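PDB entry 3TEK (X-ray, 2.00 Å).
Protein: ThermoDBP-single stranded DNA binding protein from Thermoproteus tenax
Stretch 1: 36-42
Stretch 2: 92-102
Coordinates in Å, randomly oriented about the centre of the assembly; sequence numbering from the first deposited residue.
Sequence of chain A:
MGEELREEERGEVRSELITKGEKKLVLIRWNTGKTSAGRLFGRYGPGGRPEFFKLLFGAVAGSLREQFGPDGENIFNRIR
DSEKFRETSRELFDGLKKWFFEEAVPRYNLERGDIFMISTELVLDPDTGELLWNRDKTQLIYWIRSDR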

# COMPACT_ATOMS: atom_id res chain seq x y z
N SER A 36 -6.03 -0.77 12.50
CA SER A 36 -6.50 0.48 13.07
C SER A 36 -5.52 1.53 12.62
O SER A 36 -4.44 1.17 12.11
N ALA A 37 -5.91 2.80 12.79
CA ALA A 37 -5.07 3.96 12.42
C ALA A 37 -3.74 3.97 13.15
O ALA A 37 -2.69 4.15 12.53
N GLY A 38 -3.77 3.77 14.46
CA GLY A 38 -2.56 3.67 15.26
C GLY A 38 -1.59 2.61 14.73
O GLY A 38 -0.38 2.85 14.66
N ARG A 39 -2.10 1.43 14.40
CA ARG A 39 -1.24 0.33 13.92
C ARG A 39 -0.68 0.62 12.55
O ARG A 39 0.49 0.41 12.29
N LEU A 40 -1.55 1.10 11.68
CA LEU A 40 -1.19 1.25 10.27
C LEU A 40 -0.36 2.51 10.02
O LEU A 40 0.66 2.45 9.33
N PHE A 41 -0.83 3.63 10.55
CA PHE A 41 -0.24 4.95 10.27
C PHE A 41 0.56 5.53 11.43
O PHE A 41 1.28 6.50 11.23
N GLY A 42 0.43 4.95 12.62
CA GLY A 42 1.02 5.52 13.84
C GLY A 42 2.11 4.67 14.47
O GLY A 42 2.77 3.86 13.80
N LEU A 92 2.99 7.97 -1.26
CA LEU A 92 1.85 7.07 -1.04
C LEU A 92 1.35 7.07 0.41
O LEU A 92 0.14 7.10 0.66
N PHE A 93 2.29 6.99 1.34
CA PHE A 93 1.96 6.95 2.76
C PHE A 93 1.24 8.24 3.17
O PHE A 93 0.20 8.21 3.82
N ASP A 94 1.81 9.37 2.76
CA ASP A 94 1.23 10.68 3.07
C ASP A 94 -0.12 10.89 2.41
O ASP A 94 -1.02 11.40 3.04
N GLY A 95 -0.23 10.51 1.14
CA GLY A 95 -1.47 10.64 0.42
C GLY A 95 -2.58 9.77 0.99
O GLY A 95 -3.72 10.22 1.10
N LEU A 96 -2.25 8.52 1.34
CA LEU A 96 -3.24 7.62 1.95
C LEU A 96 -3.67 8.07 3.33
O LEU A 96 -4.84 8.00 3.66
N LYS A 97 -2.70 8.50 4.13
CA LYS A 97 -2.96 8.98 5.47
C LYS A 97 -3.85 10.21 5.41
O LYS A 97 -4.79 10.33 6.20
N LYS A 98 -3.54 11.11 4.48
CA LYS A 98 -4.35 12.32 4.30
C LYS A 98 -5.79 11.97 3.86
O LYS A 98 -6.77 12.49 4.39
N TRP A 99 -5.89 11.12 2.87
CA TRP A 99 -7.19 10.61 2.46
C TRP A 99 -7.97 10.01 3.67
O TRP A 99 -9.16 10.29 3.80
N PHE A 100 -7.30 9.23 4.52
CA PHE A 100 -8.00 8.55 5.63
C PHE A 100 -8.51 9.54 6.64
O PHE A 100 -9.65 9.50 7.04
N PHE A 101 -7.65 10.46 7.06
CA PHE A 101 -8.02 11.38 8.10
C PHE A 101 -8.90 12.50 7.61
O PHE A 101 -9.78 12.93 8.33
N GLU A 102 -8.67 12.97 6.40
CA GLU A 102 -9.36 14.17 5.92
C GLU A 102 -10.60 13.89 5.08
O GLU A 102 -11.45 14.77 4.93

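This is a small, largely apolar helix-to-helix contact in which one buried phenylalanine, Phe41, is set as a knob into a pocket on the surface of a longer helix, with no hydrogen bond crossing between the two stretches. The short helix that begins at Ala37 runs nearly antiparallel to the helix of 92-102, at 163° between their directions. The axes come no closer than 11.9 Å, a wide spacing, filled by aromatic side chains from both helices.

Phe41 carries the contact. Its CA-to-CB bond points toward the long helix, and with chi1 in m and chi2 at -57° the ring settles among Phe93, Lys97, Phe100 and Phe101, residues spaced as the successive turns of a helix present them. The backbone of Lys97 forms the floor: its CA lies 3.9 Å from Phe41 CE1 and 4.1 Å from the centroid of the Phe41 ring, only 19° off the ring normal, a CH-pi contact over one face. The CA-to-CB bond of Lys97 points sideways, and its all-t chain extends beyond the ring; Lys97 CB still lies 4.0 Å from Phe41 CD1, so a lysine serves here through its backbone and the carbon base of its side chain while the amine makes no polar bond across the stretches.

Around that floor the walls are mostly aromatic. Phe93, with chi1 in t, starts sideways but brings the end of its ring back, placing CE1 3.9 Å from Phe41 CD1, near the plane of the Phe41 ring. The edge of the Phe93 ring also meets backbone, its CZ lying 3.8 Å from Phe41 O. Phe100, chi1 in t, has its CA-to-CB bond toward the short helix, and Phe41 CE2 packs 3.8 Å from Phe100 CB. The two rings sit obliquely, with centroids 5.8 Å apart and planes at 46°. Phe101, chi1 in m, brings its CE2 to 4.2 Å from Phe41 CD2. Leu96 also points toward the short helix, with chi1 at -98°, between wells, and chi2 in t; it adds a looser contact, its CB 4.4 Å from Phe41 CE1.

One turn earlier in the short helix, Ala37 also points toward the partner, and its methyl suffices: Ala37 CB lies 3.9 Å from Phe100 CE2 and 4.0 Å from Phe101 CZ. The rule is an i, i+4 pair of unequal size, a small residue resting against two rings and a large one filling the pocket. The CA-to-CB bond of Leu40, chi1 in t and chi2 in p, points sideways, and the residue contributes little, while Gly38 and Arg39 make no contact.

The hydrogen bonds here run within each stretch. Ser36, chi1 in p and pointing away, caps the short helix: its OG accepts a weak 3.4 Å hydrogen bond from Arg39 N. Phe41 N donates to Ala37 O at 2.8 Å, tying together the two residues that face the partner. In the long helix, Phe101 N donates to Lys97 O at 3.0 Å, part of the backbone bonding along the helix, which widens to a pi-type turn at 100-102.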

# COMPACT_ATOMS: atom_id res chain seq x y z
CB SER A 36 -6.51 0.42 14.60
OG SER A 36 -5.19 0.23 15.12
CB ALA A 37 -5.82 5.28 12.66
CB ARG A 39 -2.02 -0.98 13.82
CG ARG A 39 -2.42 -1.61 15.14
CD ARG A 39 -3.09 -2.98 14.90
NE ARG A 39 -2.39 -3.81 13.91
CZ ARG A 39 -1.24 -4.46 14.11
NH1 ARG A 39 -0.62 -4.41 15.29
NH2 ARG A 39 -0.71 -5.17 13.12
CB LEU A 40 -2.44 1.27 9.39
CG LEU A 40 -2.18 1.46 7.89
CD1 LEU A 40 -1.39 0.30 7.26
CD2 LEU A 40 -3.54 1.70 7.21
CB PHE A 41 -1.31 5.98 9.91
CG PHE A 41 -2.09 5.68 8.65
CD1 PHE A 41 -1.45 5.50 7.44
CD2 PHE A 41 -3.48 5.62 8.69
CE1 PHE A 41 -2.19 5.23 6.28
CE2 PHE A 41 -4.23 5.37 7.55
CZ PHE A 41 -3.58 5.17 6.34
CB LEU A 92 2.22 5.65 -1.45
CG LEU A 92 1.16 4.59 -1.26
CD1 LEU A 92 -0.16 4.97 -1.95
CD2 LEU A 92 1.73 3.21 -1.76
CB PHE A 93 3.24 6.75 3.57
CG PHE A 93 3.07 6.91 5.07
CD1 PHE A 93 2.55 5.88 5.84
CD2 PHE A 93 3.50 8.07 5.71
CE1 PHE A 93 2.43 6.02 7.25
CE2 PHE A 93 3.40 8.21 7.10
CZ PHE A 93 2.86 7.18 7.86
CB ASP A 94 2.16 11.82 2.62
CG ASP A 94 3.32 12.02 3.57
OD1 ASP A 94 3.50 11.18 4.49
OD2 ASP A 94 4.05 13.03 3.41
CB LEU A 96 -2.73 6.20 2.05
CG LEU A 96 -3.17 5.22 0.95
CD1 LEU A 96 -2.30 3.97 1.01
CD2 LEU A 96 -4.67 4.86 1.04
CB LYS A 97 -1.64 9.32 6.16
CG LYS A 97 -1.71 9.66 7.62
CD LYS A 97 -0.29 9.77 8.17
CE LYS A 97 -0.21 10.44 9.53
NZ LYS A 97 1.20 10.89 9.79
CB LYS A 98 -3.69 13.22 3.25
CG LYS A 98 -4.32 14.62 3.18
CD LYS A 98 -3.46 15.64 2.40
CE LYS A 98 -4.01 15.93 1.00
NZ LYS A 98 -3.40 17.17 0.39
CB TRP A 99 -7.03 9.57 1.35
CG TRP A 99 -8.29 8.89 1.07
CD1 TRP A 99 -9.31 9.37 0.31
CD2 TRP A 99 -8.71 7.62 1.57
NE1 TRP A 99 -10.35 8.47 0.31
CE2 TRP A 99 -10.01 7.38 1.07
CE3 TRP A 99 -8.11 6.66 2.38
CZ2 TRP A 99 -10.73 6.20 1.35
CZ3 TRP A 99 -8.81 5.48 2.65
CH2 TRP A 99 -10.11 5.27 2.15
CB PHE A 100 -7.10 7.57 6.36
CG PHE A 100 -7.77 6.90 7.52
CD1 PHE A 100 -8.66 5.86 7.31
CD2 PHE A 100 -7.56 7.35 8.81
CE1 PHE A 100 -9.31 5.23 8.39
CE2 PHE A 100 -8.20 6.74 9.91
CZ PHE A 100 -9.08 5.67 9.70
CB PHE A 101 -6.80 11.93 8.82
CG PHE A 101 -6.18 10.94 9.73
CD1 PHE A 101 -6.80 10.62 10.94
CD2 PHE A 101 -4.99 10.28 9.39
CE1 PHE A 101 -6.25 9.69 11.79
CE2 PHE A 101 -4.42 9.36 10.25
CZ PHE A 101 -5.06 9.05 11.45
CB GLU A 102 -8.41 15.07 5.15
CG GLU A 102 -7.25 15.55 5.99
CD GLU A 102 -6.39 16.61 5.32
OE1 GLU A 102 -5.25 16.83 5.81
OE2 GLU A 102 -6.83 17.24 4.33